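Local coordinates for D-alanyl-D-alanine carboxypeptidase (PDB 5TR7), which probably removes the terminal D-alanine from peptidoglycan precursor peptides, as a penicillin-binding serine carboxypeptidase of the peptidase S11 family, at residues Leu56-Trp67 with Val79-Leu90; Glu167-Lys175 with Leu190-Lys201. All coordinates share one frame; numbering follows the deposited sequence.

Overall arrangement
Both contacts belong to the penicillin-binding carboxypeptidase domain, yet they occupy different parts of it, with centres about 25 Å apart. Contact 1 lies towards the periphery, about 20 Å from the centre of the chain, and pairs two short strands of a separate two-stranded sheet; backbone hydrogen bonds dominate, with aliphatic side chains on the inward face and mostly polar ones outside. Contact 2 sits nearer the middle, where the turn after helix 165-168 packs against an edge strand, 196-205, of the five-stranded sheet. There the joining is done by aromatic side chains, a tyrosine-aspartate bond and two bridging waters, and the strand carries Lys201, a predicted substrate-binding residue beside the predicted active-site serines.

Contact 1 of 2, residues Leu56-Trp67 with Val79-Leu90; sequences LNDDVVISKNAW and VEVGTTVKVSDL
Ile62 lies against the chain from Val79 to Val85, using both its backbone and its branched side chain. Its N donates to Thr83 O (3.2 Å) and its O accepts from Gly82 N (3.1 Å), so the residue is gripped at both ends by the type II turn Glu80-Thr83, whose third position, with positive phi, suits glycine. With CG1 beside the backbone N (chi1 -54°), Ile62 CD1 reaches Val85 CG2 at 3.8 Å, while Ala105 of helix 100-111 packs on it from outside the pair. Val81 buries the next largest area: its CG2 packs against Trp67 CG at 3.3 Å, although that indole is poorly ordered, and its CG1 lies near Ile62 O. At the other end Val87 faces back across the pair. Its CG2 meets Val60 CG2 at 3.6 Å, its CG1 touches Leu56 CD2 at 4.0 Å, and its N bonds to Asp58 O (3.1 Å). Beta-branched residues suit the extended strands; Val60 turns inward to His109 of helix 100-111 and Val85 to Tyr178, whereas Asp59, Val61 and Thr84 lie on the other face. Val60 and Val85 form the hydrogen-bonded pair at the centre of this small two-stranded antiparallel sheet, which leads directly into helix 87-95.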
loop_
_atom_site.group_PDB
_atom_site.type_symbol
_atom_site.label_atom_id
_atom_site.label_comp_id
_atom_site.label_asym_id
_atom_site.label_seq_id
_atom_site.Cartn_x
_atom_site.Cartn_y
_atom_site.Cartn_z
ATOM N N LEU A 56 -19.605 -3.419 -1.568
ATOM C CA LEU A 56 -19.173 -2.651 -0.438
ATOM C C LEU A 56 -20.157 -2.799 0.764
ATOM O O LEU A 56 -19.768 -2.626 1.900
ATOM C CB LEU A 56 -19.070 -1.193 -0.859
ATOM C CG LEU A 56 -18.048 -0.855 -1.913
ATOM C CD1 LEU A 56 -18.088 0.601 -2.232
ATOM C CD2 LEU A 56 -16.641 -1.228 -1.430
ATOM N N ASN A 57 -21.401 -3.185 0.482
ATOM C CA ASN A 57 -22.450 -3.377 1.497
ATOM C C ASN A 57 -22.529 -4.820 2.042
ATOM O O ASN A 57 -23.326 -5.072 2.945
ATOM C CB ASN A 57 -23.832 -2.956 0.962
ATOM C CG ASN A 57 -23.943 -1.447 0.696
ATOM O OD1 ASN A 57 -23.371 -0.642 1.400
ATOM N ND2 ASN A 57 -24.737 -1.060 -0.319
ATOM N N ASP A 58 -21.717 -5.762 1.547
ATOM C CA ASP A 58 -21.747 -7.126 2.114
ATOM C C ASP A 58 -21.248 -7.144 3.521
ATOM O O ASP A 58 -20.353 -6.366 3.894
ATOM C CB ASP A 58 -20.769 -8.101 1.406
ATOM C CG ASP A 58 -21.062 -8.301 -0.036
ATOM O OD1 ASP A 58 -22.250 -8.195 -0.408
ATOM O OD2 ASP A 58 -20.093 -8.565 -0.799
ATOM N N ASP A 59 -21.808 -8.068 4.283
ATOM C CA ASP A 59 -21.440 -8.324 5.636
ATOM C C ASP A 59 -20.404 -9.433 5.555
ATOM O O ASP A 59 -20.648 -10.490 5.027
ATOM C CB ASP A 59 -22.666 -8.805 6.406
ATOM C CG ASP A 59 -23.742 -7.771 6.466
ATOM O OD1 ASP A 59 -23.499 -6.633 6.878
ATOM O OD2 ASP A 59 -24.852 -8.093 6.110
ATOM N N VAL A 60 -19.241 -9.198 6.091
ATOM C CA VAL A 60 -18.218 -10.186 6.032
ATOM C C VAL A 60 -18.052 -10.879 7.343
ATOM O O VAL A 60 -17.908 -10.229 8.370
ATOM C CB VAL A 60 -16.852 -9.532 5.688
ATOM C CG1 VAL A 60 -15.801 -10.619 5.493
ATOM C CG2 VAL A 60 -16.959 -8.698 4.418
ATOM N N VAL A 61 -17.995 -12.198 7.289
ATOM C CA VAL A 61 -17.752 -13.036 8.449
ATOM C C VAL A 61 -16.292 -12.868 8.892
ATOM O O VAL A 61 -15.362 -12.856 8.078
ATOM C CB VAL A 61 -17.871 -14.513 8.092
ATOM C CG1 VAL A 61 -17.596 -15.382 9.315
ATOM C CG2 VAL A 61 -19.253 -14.820 7.545
ATOM N N ILE A 62 -16.090 -12.734 10.192
ATOM C CA ILE A 62 -14.778 -12.627 10.727
ATOM C C ILE A 62 -14.465 -13.996 11.296
ATOM O O ILE A 62 -15.098 -14.417 12.234
ATOM C CB ILE A 62 -14.727 -11.566 11.824
ATOM C CG1 ILE A 62 -15.266 -10.240 11.312
ATOM C CG2 ILE A 62 -13.329 -11.496 12.386
ATOM C CD1 ILE A 62 -14.586 -9.715 10.043
ATOM N N SER A 63 -13.494 -14.687 10.714
ATOM C CA SER A 63 -13.139 -16.067 11.160
ATOM C C SER A 63 -12.050 -16.024 12.230
ATOM O O SER A 63 -11.512 -14.939 12.572
ATOM C CB SER A 63 -12.560 -16.864 10.012
ATOM O OG SER A 63 -11.218 -16.418 9.743
ATOM N N LYS A 64 -11.708 -17.228 12.694
ATOM C CA LYS A 64 -10.625 -17.501 13.634
ATOM C C LYS A 64 -9.306 -16.914 13.132
ATOM O O LYS A 64 -8.472 -16.503 13.914
ATOM C CB LYS A 64 -10.329 -19.015 13.709
ATOM C CG LYS A 64 -11.312 -19.911 14.450
ATOM C CD LYS A 64 -10.755 -21.353 14.518
ATOM C CE LYS A 64 -11.446 -22.246 15.548
ATOM N NZ LYS A 64 -10.717 -23.540 15.653
ATOM N N ASN A 65 -9.111 -16.924 11.821
ATOM C CA ASN A 65 -7.871 -16.464 11.224
ATOM C C ASN A 65 -7.735 -14.968 11.178
ATOM O O ASN A 65 -6.643 -14.475 11.148
ATOM C CB ASN A 65 -7.749 -16.994 9.835
ATOM C CG ASN A 65 -7.752 -18.475 9.799
ATOM O OD1 ASN A 65 -7.270 -19.153 10.716
ATOM N ND2 ASN A 65 -8.308 -18.993 8.761
ATOM N N ALA A 66 -8.850 -14.260 11.157
ATOM C CA ALA A 66 -8.854 -12.826 11.212
ATOM C C ALA A 66 -8.838 -12.283 12.702
ATOM O O ALA A 66 -8.792 -11.088 12.936
ATOM C CB ALA A 66 -10.084 -12.343 10.447
ATOM N N TRP A 67 -8.923 -13.175 13.679
ATOM C CA TRP A 67 -8.961 -12.812 15.084
ATOM C C TRP A 67 -7.751 -11.953 15.473
ATOM O O TRP A 67 -6.575 -12.300 15.186
ATOM C CB TRP A 67 -8.980 -14.112 15.908
ATOM C CG TRP A 67 -9.324 -14.176 17.369
ATOM C CD1 TRP A 67 -9.120 -15.270 18.200
ATOM C CD2 TRP A 67 -9.874 -13.143 18.204
ATOM N NE1 TRP A 67 -9.556 -14.985 19.472
ATOM C CE2 TRP A 67 -10.045 -13.702 19.504
ATOM C CE3 TRP A 67 -10.317 -11.828 17.969
ATOM C CZ2 TRP A 67 -10.568 -12.956 20.589
ATOM C CZ3 TRP A 67 -10.862 -11.085 19.049
ATOM C CH2 TRP A 67 -10.980 -11.659 20.338
ATOM N N VAL A 79 -10.955 -6.368 14.879
ATOM C CA VAL A 79 -12.095 -7.119 14.467
ATOM C C VAL A 79 -12.268 -8.371 15.330
ATOM O O VAL A 79 -11.279 -9.001 15.718
ATOM C CB VAL A 79 -11.868 -7.306 12.946
ATOM C CG1 VAL A 79 -12.121 -8.676 12.413
ATOM C CG2 VAL A 79 -12.551 -6.164 12.204
ATOM N N GLU A 80 -13.516 -8.704 15.644
ATOM C CA GLU A 80 -13.848 -9.901 16.464
ATOM C C GLU A 80 -14.497 -11.103 15.778
ATOM O O GLU A 80 -15.466 -10.973 15.055
ATOM C CB GLU A 80 -14.757 -9.529 17.609
ATOM C CG GLU A 80 -14.123 -8.521 18.579
ATOM C CD GLU A 80 -14.829 -8.469 19.917
ATOM O OE1 GLU A 80 -15.017 -9.578 20.458
ATOM O OE2 GLU A 80 -15.153 -7.356 20.419
ATOM N N VAL A 81 -14.003 -12.282 16.120
ATOM C CA VAL A 81 -14.516 -13.536 15.540
ATOM C C VAL A 81 -16.002 -13.680 15.818
ATOM O O VAL A 81 -16.495 -13.256 16.840
ATOM C CB VAL A 81 -13.771 -14.759 16.113
ATOM C CG1 VAL A 81 -14.179 -16.066 15.423
ATOM C CG2 VAL A 81 -12.292 -14.539 15.952
ATOM N N GLY A 82 -16.719 -14.259 14.869
ATOM C CA GLY A 82 -18.160 -14.459 14.985
ATOM C C GLY A 82 -19.046 -13.248 14.756
ATOM O O GLY A 82 -20.254 -13.339 14.888
ATOM N N THR A 83 -18.459 -12.097 14.478
ATOM C CA THR A 83 -19.245 -10.929 14.155
ATOM C C THR A 83 -19.118 -10.756 12.649
ATOM O O THR A 83 -18.492 -11.585 11.956
ATOM C CB THR A 83 -18.671 -9.650 14.756
ATOM O OG1 THR A 83 -17.387 -9.353 14.124
ATOM C CG2 THR A 83 -18.627 -9.734 16.336
ATOM N N THR A 84 -19.843 -9.767 12.134
ATOM C CA THR A 84 -19.697 -9.413 10.769
ATOM C C THR A 84 -19.304 -7.947 10.702
ATOM O O THR A 84 -19.690 -7.137 11.586
ATOM C CB THR A 84 -20.949 -9.619 9.946
ATOM O OG1 THR A 84 -22.002 -8.697 10.345
ATOM C CG2 THR A 84 -21.385 -11.095 10.005
ATOM N N VAL A 85 -18.611 -7.609 9.625
ATOM C CA VAL A 85 -18.171 -6.249 9.352
ATOM C C VAL A 85 -18.445 -6.005 7.859
ATOM O O VAL A 85 -18.294 -6.898 7.042
ATOM C CB VAL A 85 -16.654 -6.074 9.593
ATOM C CG1 VAL A 85 -16.232 -4.642 9.332
ATOM C CG2 VAL A 85 -16.267 -6.491 11.004
ATOM N N LYS A 86 -18.817 -4.783 7.513
ATOM C CA LYS A 86 -19.024 -4.426 6.125
ATOM C C LYS A 86 -17.719 -4.340 5.335
ATOM O O LYS A 86 -16.674 -4.015 5.881
ATOM C CB LYS A 86 -19.780 -3.128 6.036
ATOM C CG LYS A 86 -21.174 -3.389 6.631
ATOM C CD LYS A 86 -22.195 -2.341 6.355
ATOM C CE LYS A 86 -22.363 -2.086 4.838
ATOM N NZ LYS A 86 -23.484 -1.210 4.334
ATOM N N VAL A 87 -17.795 -4.681 4.049
ATOM C CA VAL A 87 -16.657 -4.617 3.113
ATOM C C VAL A 87 -16.034 -3.228 3.096
ATOM O O VAL A 87 -14.851 -3.126 3.233
ATOM C CB VAL A 87 -17.056 -5.014 1.678
ATOM C CG1 VAL A 87 -16.027 -4.580 0.652
ATOM C CG2 VAL A 87 -17.264 -6.505 1.596
ATOM N N SER A 88 -16.819 -2.171 2.989
ATOM C CA SER A 88 -16.209 -0.831 3.004
ATOM C C SER A 88 -15.408 -0.529 4.246
ATOM O O SER A 88 -14.375 0.060 4.166
ATOM C CB SER A 88 -17.225 0.280 2.765
ATOM O OG SER A 88 -18.139 0.319 3.794
ATOM N N ASP A 89 -15.831 -1.045 5.382
ATOM C CA ASP A 89 -15.201 -0.820 6.643
ATOM C C ASP A 89 -13.911 -1.632 6.722
ATOM O O ASP A 89 -12.871 -1.110 7.154
ATOM C CB ASP A 89 -16.156 -1.140 7.772
ATOM C CG ASP A 89 -17.274 -0.161 7.889
ATOM O OD1 ASP A 89 -16.959 1.058 7.868
ATOM O OD2 ASP A 89 -18.447 -0.599 8.112
ATOM N N LEU A 90 -13.949 -2.893 6.312
ATOM C CA LEU A 90 -12.722 -3.671 6.305
ATOM C C LEU A 90 -11.649 -3.033 5.383
ATOM O O LEU A 90 -10.437 -3.039 5.684
ATOM C CB LEU A 90 -12.995 -5.120 5.859
ATOM C CG LEU A 90 -13.673 -6.016 6.913
ATOM C CD1 LEU A 90 -13.989 -7.388 6.280
ATOM C CD2 LEU A 90 -12.842 -6.212 8.185
#

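Contact 2 of 2, residues Glu167-Lys175 with Leu190-Lys201; sequences EYAIYSEQK and LWDKSMNVDGIK
Tyr168 meets Asp198 nearly at a right angle, the ring and carboxylate planes 77° apart. Its hydroxyl donates to Asp198 OD1 at 2.6 Å, approaching from above the carboxylate plane, while OD1 lies at the edge of the ring. Tyr168 CG is anti to the backbone N (chi1 -177°), which swings the long phenol across to the strand. The other carboxylate oxygen, OD2, forms a salt bridge with Arg222, so both carboxylate oxygens have partners, and the aspartate probably stays charged. Ile200 fits between two tyrosines: CG1 touches the edge of Tyr168, 3.9 Å from CE1, whereas CG2 sits over the face of Tyr171 in a CH-pi contact, 4.0 Å from the ring centroid. This strand is at one edge of the five-stranded sheet of the penicillin-binding fold, and Ile200 and Lys201 form a classic beta bulge opposite Val213. Lys201 NZ bonds to Ser98, consistent with the KTG element of the active site. The Tyr171 hydroxyl is hydrogen-bonded to that of Ser42, and a water joins Tyr171 O to Ile200 O, donating to both at 2.7 Å. Farther out, the Gln174 amide stacks on the Trp191 indole, planes 22° apart, with CD 3.5 Å above the ring plane; its flat, polar end suits this exposed aromatic surface. Leu190 packs against the backbone, its CD1 3.7 Å from Tyr171 O and its CD2 against Ser172 CA.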
loop_
_atom_site.group_PDB
_atom_site.type_symbol
_atom_site.label_atom_id
_atom_site.label_comp_id
_atom_site.label_asym_id
_atom_site.label_seq_id
_atom_site.Cartn_x
_atom_site.Cartn_y
_atom_site.Cartn_z
ATOM N N GLU A 167 -10.855 2.671 -5.383
ATOM C CA GLU A 167 -10.083 2.139 -4.288
ATOM C C GLU A 167 -9.043 3.168 -3.927
ATOM O O GLU A 167 -8.844 3.423 -2.752
ATOM C CB GLU A 167 -9.305 0.878 -4.649
ATOM C CG GLU A 167 -9.731 -0.477 -4.236
ATOM C CD GLU A 167 -10.111 -0.720 -2.753
ATOM O OE1 GLU A 167 -9.387 -1.332 -1.801
ATOM O OE2 GLU A 167 -11.330 -0.486 -2.760
ATOM N N TYR A 168 -8.389 3.779 -4.938
ATOM C CA TYR A 168 -7.291 4.741 -4.685
ATOM C C TYR A 168 -7.738 5.953 -3.893
ATOM O O TYR A 168 -6.962 6.480 -3.111
ATOM C CB TYR A 168 -6.635 5.220 -5.993
ATOM C CG TYR A 168 -5.483 6.135 -5.714
ATOM C CD1 TYR A 168 -4.339 5.638 -5.148
ATOM C CD2 TYR A 168 -5.572 7.530 -5.939
ATOM C CE1 TYR A 168 -3.307 6.465 -4.812
ATOM C CE2 TYR A 168 -4.546 8.370 -5.542
ATOM C CZ TYR A 168 -3.406 7.802 -4.996
ATOM O OH TYR A 168 -2.320 8.527 -4.652
ATOM N N ALA A 169 -8.982 6.376 -4.097
ATOM C CA ALA A 169 -9.471 7.574 -3.386
ATOM C C ALA A 169 -9.399 7.387 -1.896
ATOM O O ALA A 169 -9.132 8.327 -1.133
ATOM C CB ALA A 169 -10.897 7.912 -3.773
ATOM N N ILE A 170 -9.513 6.142 -1.483
ATOM C CA ILE A 170 -9.528 5.882 -0.063
ATOM C C ILE A 170 -8.166 6.183 0.629
ATOM O O ILE A 170 -8.150 6.446 1.801
ATOM C CB ILE A 170 -10.024 4.461 0.202
ATOM C CG1 ILE A 170 -11.444 4.260 -0.366
ATOM C CG2 ILE A 170 -10.061 4.159 1.698
ATOM C CD1 ILE A 170 -11.912 2.789 -0.283
ATOM N N TYR A 171 -7.066 6.233 -0.130
ATOM C CA TYR A 171 -5.755 6.429 0.424
ATOM C C TYR A 171 -5.525 7.854 0.940
ATOM O O TYR A 171 -4.531 8.122 1.661
ATOM C CB TYR A 171 -4.716 5.997 -0.590
ATOM C CG TYR A 171 -4.591 4.475 -0.772
ATOM C CD1 TYR A 171 -5.382 3.748 -1.636
ATOM C CD2 TYR A 171 -3.671 3.781 -0.065
ATOM C CE1 TYR A 171 -5.218 2.358 -1.778
ATOM C CE2 TYR A 171 -3.479 2.426 -0.176
ATOM C CZ TYR A 171 -4.234 1.719 -1.044
ATOM O OH TYR A 171 -3.987 0.408 -1.079
ATOM N N SER A 172 -6.420 8.783 0.574
ATOM C CA SER A 172 -6.247 10.142 1.054
ATOM C C SER A 172 -7.105 10.433 2.242
ATOM O O SER A 172 -7.067 11.557 2.749
ATOM C CB SER A 172 -6.442 11.156 -0.035
ATOM O OG SER A 172 -7.659 10.943 -0.612
ATOM N N GLU A 173 -7.841 9.432 2.742
ATOM C CA GLU A 173 -8.632 9.585 3.971
ATOM C C GLU A 173 -7.616 9.543 5.109
ATOM O O GLU A 173 -6.742 8.681 5.156
ATOM C CB GLU A 173 -9.764 8.562 4.058
ATOM C CG GLU A 173 -10.787 8.722 2.923
ATOM C CD GLU A 173 -11.946 7.698 2.960
ATOM O OE1 GLU A 173 -12.235 7.038 3.991
ATOM O OE2 GLU A 173 -12.597 7.544 1.891
ATOM N N GLN A 174 -7.719 10.494 6.006
ATOM C CA GLN A 174 -6.745 10.702 7.095
ATOM C C GLN A 174 -6.950 9.894 8.324
ATOM O O GLN A 174 -6.011 9.778 9.180
ATOM C CB GLN A 174 -6.773 12.202 7.479
ATOM C CG GLN A 174 -6.208 13.047 6.344
ATOM C CD GLN A 174 -6.059 14.536 6.676
ATOM O OE1 GLN A 174 -6.577 15.054 7.647
ATOM N NE2 GLN A 174 -5.334 15.206 5.863
ATOM N N LYS A 175 -8.174 9.395 8.484
ATOM C CA LYS A 175 -8.452 8.596 9.664
ATOM C C LYS A 175 -9.660 7.733 9.488
ATOM O O LYS A 175 -10.421 7.910 8.572
ATOM C CB LYS A 175 -8.706 9.495 10.849
ATOM C CG LYS A 175 -9.914 10.399 10.749
ATOM C CD LYS A 175 -9.649 11.522 11.817
ATOM C CE LYS A 175 -10.749 12.530 11.944
ATOM N NZ LYS A 175 -11.911 11.963 12.677
ATOM N N LEU A 190 0.015 13.593 3.693
ATOM C CA LEU A 190 -1.384 13.968 3.394
ATOM C C LEU A 190 -1.745 15.322 4.020
ATOM O O LEU A 190 -2.659 15.962 3.557
ATOM C CB LEU A 190 -2.326 12.937 3.935
ATOM C CG LEU A 190 -2.278 11.570 3.239
ATOM C CD1 LEU A 190 -3.156 10.587 4.032
ATOM C CD2 LEU A 190 -2.710 11.654 1.782
ATOM N N TRP A 191 -1.025 15.721 5.087
ATOM C CA TRP A 191 -1.275 16.976 5.808
ATOM C C TRP A 191 -0.426 18.152 5.283
ATOM O O TRP A 191 -0.593 19.293 5.718
ATOM C CB TRP A 191 -0.955 16.747 7.304
ATOM C CG TRP A 191 -2.018 16.078 8.070
ATOM C CD1 TRP A 191 -2.984 16.699 8.805
ATOM C CD2 TRP A 191 -2.265 14.675 8.200
ATOM N NE1 TRP A 191 -3.800 15.773 9.395
ATOM C CE2 TRP A 191 -3.396 14.524 9.030
ATOM C CE3 TRP A 191 -1.630 13.525 7.718
ATOM C CZ2 TRP A 191 -3.926 13.277 9.364
ATOM C CZ3 TRP A 191 -2.184 12.275 8.034
ATOM C CH2 TRP A 191 -3.264 12.165 8.894
ATOM N N ASP A 192 0.523 17.872 4.398
ATOM C CA ASP A 192 1.372 18.924 3.855
ATOM C C ASP A 192 0.554 19.845 2.942
ATOM O O ASP A 192 0.045 19.453 1.899
ATOM C CB ASP A 192 2.551 18.324 3.101
ATOM C CG ASP A 192 3.558 19.343 2.645
ATOM O OD1 ASP A 192 3.223 20.431 2.143
ATOM O OD2 ASP A 192 4.726 19.003 2.759
ATOM N N LYS A 193 0.510 21.102 3.320
ATOM C CA LYS A 193 -0.238 22.116 2.579
ATOM C C LYS A 193 0.388 22.624 1.295
ATOM O O LYS A 193 -0.327 23.133 0.443
ATOM C CB LYS A 193 -0.515 23.275 3.553
ATOM C CG LYS A 193 -1.592 22.817 4.546
ATOM C CD LYS A 193 -1.507 23.505 5.890
ATOM C CE LYS A 193 -0.321 22.931 6.679
ATOM N NZ LYS A 193 -0.058 23.654 7.962
ATOM N N SER A 194 1.717 22.618 1.209
ATOM C CA SER A 194 2.423 23.044 0.003
ATOM C C SER A 194 2.296 22.039 -1.157
ATOM O O SER A 194 2.607 22.390 -2.280
ATOM C CB SER A 194 3.922 23.310 0.271
ATOM O OG SER A 194 4.639 22.143 0.661
ATOM N N MET A 195 1.893 20.807 -0.893
ATOM C CA MET A 195 1.843 19.738 -1.924
ATOM C C MET A 195 0.511 19.012 -1.953
ATOM O O MET A 195 -0.194 18.970 -0.968
ATOM C CB MET A 195 2.892 18.653 -1.697
ATOM C CG MET A 195 4.248 18.843 -2.336
ATOM S SD MET A 195 4.943 17.229 -2.982
ATOM C CE MET A 195 6.546 17.899 -3.557
ATOM N N ASN A 196 0.173 18.441 -3.108
ATOM C CA ASN A 196 -1.045 17.671 -3.273
ATOM C C ASN A 196 -0.685 16.177 -3.353
ATOM O O ASN A 196 -0.657 15.573 -4.415
ATOM C CB ASN A 196 -1.835 18.141 -4.493
ATOM C CG ASN A 196 -2.078 19.689 -4.499
ATOM O OD1 ASN A 196 -3.164 20.195 -4.124
ATOM N ND2 ASN A 196 -1.018 20.459 -4.855
ATOM N N VAL A 197 -0.362 15.617 -2.202
ATOM C CA VAL A 197 -0.061 14.212 -2.011
ATOM C C VAL A 197 -1.361 13.552 -1.631
ATOM O O VAL A 197 -2.008 13.933 -0.652
ATOM C CB VAL A 197 0.909 14.034 -0.859
ATOM C CG1 VAL A 197 1.200 12.564 -0.654
ATOM C CG2 VAL A 197 2.199 14.796 -1.158
ATOM N N ASP A 198 -1.794 12.577 -2.418
ATOM C CA ASP A 198 -3.056 11.912 -2.171
ATOM C C ASP A 198 -2.902 10.372 -1.992
ATOM O O ASP A 198 -3.864 9.641 -2.067
ATOM C CB ASP A 198 -4.050 12.314 -3.300
ATOM C CG ASP A 198 -3.599 11.850 -4.675
ATOM O OD1 ASP A 198 -2.540 11.162 -4.763
ATOM O OD2 ASP A 198 -4.296 12.203 -5.674
ATOM N N GLY A 199 -1.681 9.917 -1.724
ATOM C CA GLY A 199 -1.400 8.532 -1.452
ATOM C C GLY A 199 0.094 8.359 -1.165
ATOM O O GLY A 199 0.847 9.316 -1.206
ATOM N N ILE A 200 0.559 7.140 -0.959
ATOM C CA ILE A 200 -0.265 5.950 -1.025
ATOM C C ILE A 200 -0.208 5.143 0.268
ATOM O O ILE A 200 -1.152 5.114 1.034
ATOM C CB ILE A 200 0.142 5.056 -2.208
ATOM C CG1 ILE A 200 0.296 5.886 -3.478
ATOM C CG2 ILE A 200 -0.818 3.897 -2.390
ATOM C CD1 ILE A 200 0.420 5.044 -4.763
ATOM N N LYS A 201 0.899 4.487 0.528
ATOM C CA LYS A 201 0.947 3.602 1.656
ATOM C C LYS A 201 2.293 3.603 2.315
ATOM O O LYS A 201 3.329 3.591 1.716
ATOM C CB LYS A 201 0.641 2.178 1.161
ATOM C CG LYS A 201 0.489 1.102 2.232
ATOM C CD LYS A 201 -0.831 1.278 2.931
ATOM C CE LYS A 201 -1.004 0.303 4.091
ATOM N NZ LYS A 201 -0.224 0.615 5.320
HETATM O O HOH W 1 -6.487 9.192 -2.762
HETATM O O HOH W 2 -1.868 7.601 1.886
#